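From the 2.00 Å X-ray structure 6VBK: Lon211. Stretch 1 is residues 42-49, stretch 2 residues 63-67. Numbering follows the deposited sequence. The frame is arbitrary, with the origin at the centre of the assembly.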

# COMPACT_ATOMS: atom_id res chain seq x y z
N ALA B 42 -20.39 -5.77 -16.66
CA ALA B 42 -20.39 -6.08 -15.23
C ALA B 42 -19.27 -5.34 -14.51
O ALA B 42 -19.43 -4.93 -13.36
CB ALA B 42 -20.28 -7.58 -15.01
N ALA B 43 -18.12 -5.17 -15.18
CA ALA B 43 -17.02 -4.43 -14.58
C ALA B 43 -17.39 -2.96 -14.38
O ALA B 43 -17.05 -2.36 -13.36
CB ALA B 43 -15.77 -4.56 -15.44
N ILE B 44 -18.09 -2.38 -15.36
CA ILE B 44 -18.49 -0.98 -15.24
C ILE B 44 -19.53 -0.81 -14.14
O ILE B 44 -19.50 0.17 -13.38
CB ILE B 44 -18.99 -0.45 -16.60
CG1 ILE B 44 -17.88 -0.53 -17.64
CG2 ILE B 44 -19.52 0.97 -16.46
CD1 ILE B 44 -18.27 0.01 -19.00
N GLU B 45 -20.47 -1.75 -14.04
CA GLU B 45 -21.51 -1.65 -13.01
C GLU B 45 -20.94 -1.91 -11.63
O GLU B 45 -21.37 -1.28 -10.65
CB GLU B 45 -22.65 -2.61 -13.33
CG GLU B 45 -23.53 -2.14 -14.47
CD GLU B 45 -24.08 -0.74 -14.24
OE1 GLU B 45 -24.50 -0.44 -13.11
OE2 GLU B 45 -24.08 0.06 -15.20
N ALA B 46 -19.99 -2.84 -11.51
CA ALA B 46 -19.29 -3.03 -10.24
C ALA B 46 -18.50 -1.78 -9.87
O ALA B 46 -18.41 -1.42 -8.69
CB ALA B 46 -18.38 -4.24 -10.32
N ALA B 47 -17.93 -1.10 -10.87
CA ALA B 47 -17.21 0.14 -10.60
C ALA B 47 -18.17 1.25 -10.18
O ALA B 47 -17.85 2.05 -9.30
CB ALA B 47 -16.41 0.56 -11.83
N ARG B 48 -19.35 1.31 -10.80
CA ARG B 48 -20.32 2.33 -10.44
C ARG B 48 -20.81 2.14 -9.01
O ARG B 48 -20.87 3.09 -8.23
CB ARG B 48 -21.50 2.31 -11.42
CG ARG B 48 -22.36 3.56 -11.35
CD ARG B 48 -23.70 3.35 -12.04
NE ARG B 48 -23.57 2.60 -13.29
CZ ARG B 48 -23.20 3.14 -14.44
NH1 ARG B 48 -22.91 4.43 -14.52
NH2 ARG B 48 -23.11 2.38 -15.53
N ALA B 49 -21.15 0.90 -8.66
CA ALA B 49 -21.62 0.61 -7.30
C ALA B 49 -20.55 0.93 -6.27
O ALA B 49 -20.85 1.48 -5.20
CB ALA B 49 -22.05 -0.85 -7.20
N LYS B 63 -16.73 9.44 -10.97
CA LYS B 63 -16.62 8.65 -12.19
C LYS B 63 -16.18 7.22 -11.85
O LYS B 63 -15.32 7.03 -10.98
CB LYS B 63 -15.61 9.28 -13.15
CG LYS B 63 -15.92 10.71 -13.54
CD LYS B 63 -17.05 10.79 -14.56
CE LYS B 63 -17.20 12.19 -15.12
NZ LYS B 63 -15.95 12.65 -15.80
N PRO B 64 -16.76 6.21 -12.49
CA PRO B 64 -16.36 4.83 -12.21
C PRO B 64 -14.90 4.59 -12.57
O PRO B 64 -14.38 5.12 -13.55
CB PRO B 64 -17.30 4.00 -13.09
CG PRO B 64 -18.47 4.90 -13.34
CD PRO B 64 -17.90 6.28 -13.42
N ARG B 65 -14.23 3.77 -11.76
CA ARG B 65 -12.83 3.42 -11.96
C ARG B 65 -12.72 1.93 -12.21
O ARG B 65 -13.20 1.12 -11.41
CB ARG B 65 -11.99 3.82 -10.74
CG ARG B 65 -11.87 5.32 -10.54
CD ARG B 65 -11.52 5.66 -9.10
NE ARG B 65 -10.30 5.00 -8.65
CZ ARG B 65 -9.09 5.56 -8.69
NH1 ARG B 65 -8.94 6.79 -9.17
NH2 ARG B 65 -8.03 4.88 -8.26
N VAL B 66 -12.08 1.56 -13.33
CA VAL B 66 -11.89 0.17 -13.70
C VAL B 66 -10.41 -0.08 -13.95
O VAL B 66 -9.62 0.85 -14.11
CB VAL B 66 -12.72 -0.22 -14.94
CG1 VAL B 66 -14.21 -0.05 -14.68
CG2 VAL B 66 -12.29 0.60 -16.15
N LEU B 67 -10.05 -1.36 -13.99
CA LEU B 67 -8.69 -1.78 -14.31
C LEU B 67 -8.72 -2.46 -15.68
O LEU B 67 -9.21 -3.58 -15.81
CB LEU B 67 -8.13 -2.72 -13.24
CG LEU B 67 -6.64 -3.04 -13.38
CD1 LEU B 67 -5.82 -1.76 -13.40
CD2 LEU B 67 -6.18 -3.96 -12.26
O HOH W 1 -15.29 2.75 -9.25

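The contact between this helix and the second stretch, a loop leading into a strand, is mainly one of apolar packing, reinforced by a single bridging water; no direct hydrogen bond joins the two stretches. Together they bury 236 Å² of surface, and Pro64, Ala47 and Val66 contribute most of it. All three are buried, which suits their apolar side chains.

At the centre of the apolar packing lies Ala47, whose CA-to-CB bond points toward the second stretch. Its methyl group touches two side chains at once: Ala47 CB is 3.8 Å from Pro64 CB and 3.7 Å from Val66 CG1. Pro64 and Val66 alternate with Arg65 along an extended backbone, so both direct their CB atoms toward the helix while that of Arg65 points away. The backbone comes closer still, with Arg65 O 3.3 Å from Ala47 CB. Alanine suits this position because its single methyl fills the space and still lets the chain approach; any atom continuing from CB toward Arg65 O would run into that carbonyl. The helix and strand axes come within 7.7 Å of each other, their directions 137° apart.

Val66, in the m rotamer, places CG1 over the preceding turn of the helix, 3.9 Å from Ala43 O and 4.4 Å from Ile44 CA. A branched residue is well accommodated in an extended strand, and here one branch, CG1, reaches the helix. Ala43 also faces the strand, its small side chain leaving the helix backbone accessible. Pro64 packs its compact, rigid ring against Ala47 from another direction. Its CB lies 4.1 Å from Arg48 N, an approach that costs no hydrogen bond because this amide already donates to Ile44 O at 2.8 Å within the helix.

Polar linkage comes through water 1, which donates to Ala47 O at 2.7 Å and accepts from Arg65 N at 2.9 Å. It thus satisfies a strand amide and gives the helical carbonyl a partner, joining the two backbones where they do not bond directly.

Charged groups sit at the margin. The CB of Arg48 points sideways, and its aliphatic base passes beside the proline, with Arg48 CB 4.4 Å from Pro64 CG. Its guanidinium turns back along the helix to Glu45, one turn earlier: Arg48 NH2 donates to Glu45 OE2 at 2.5 Å in a salt bridge, and Arg48 NE donates to Glu45 OE1 at 3.2 Å. Arginine suits this border, offering the base of its aliphatic chain to the packing and keeping its charge paired with the exposed Glu45.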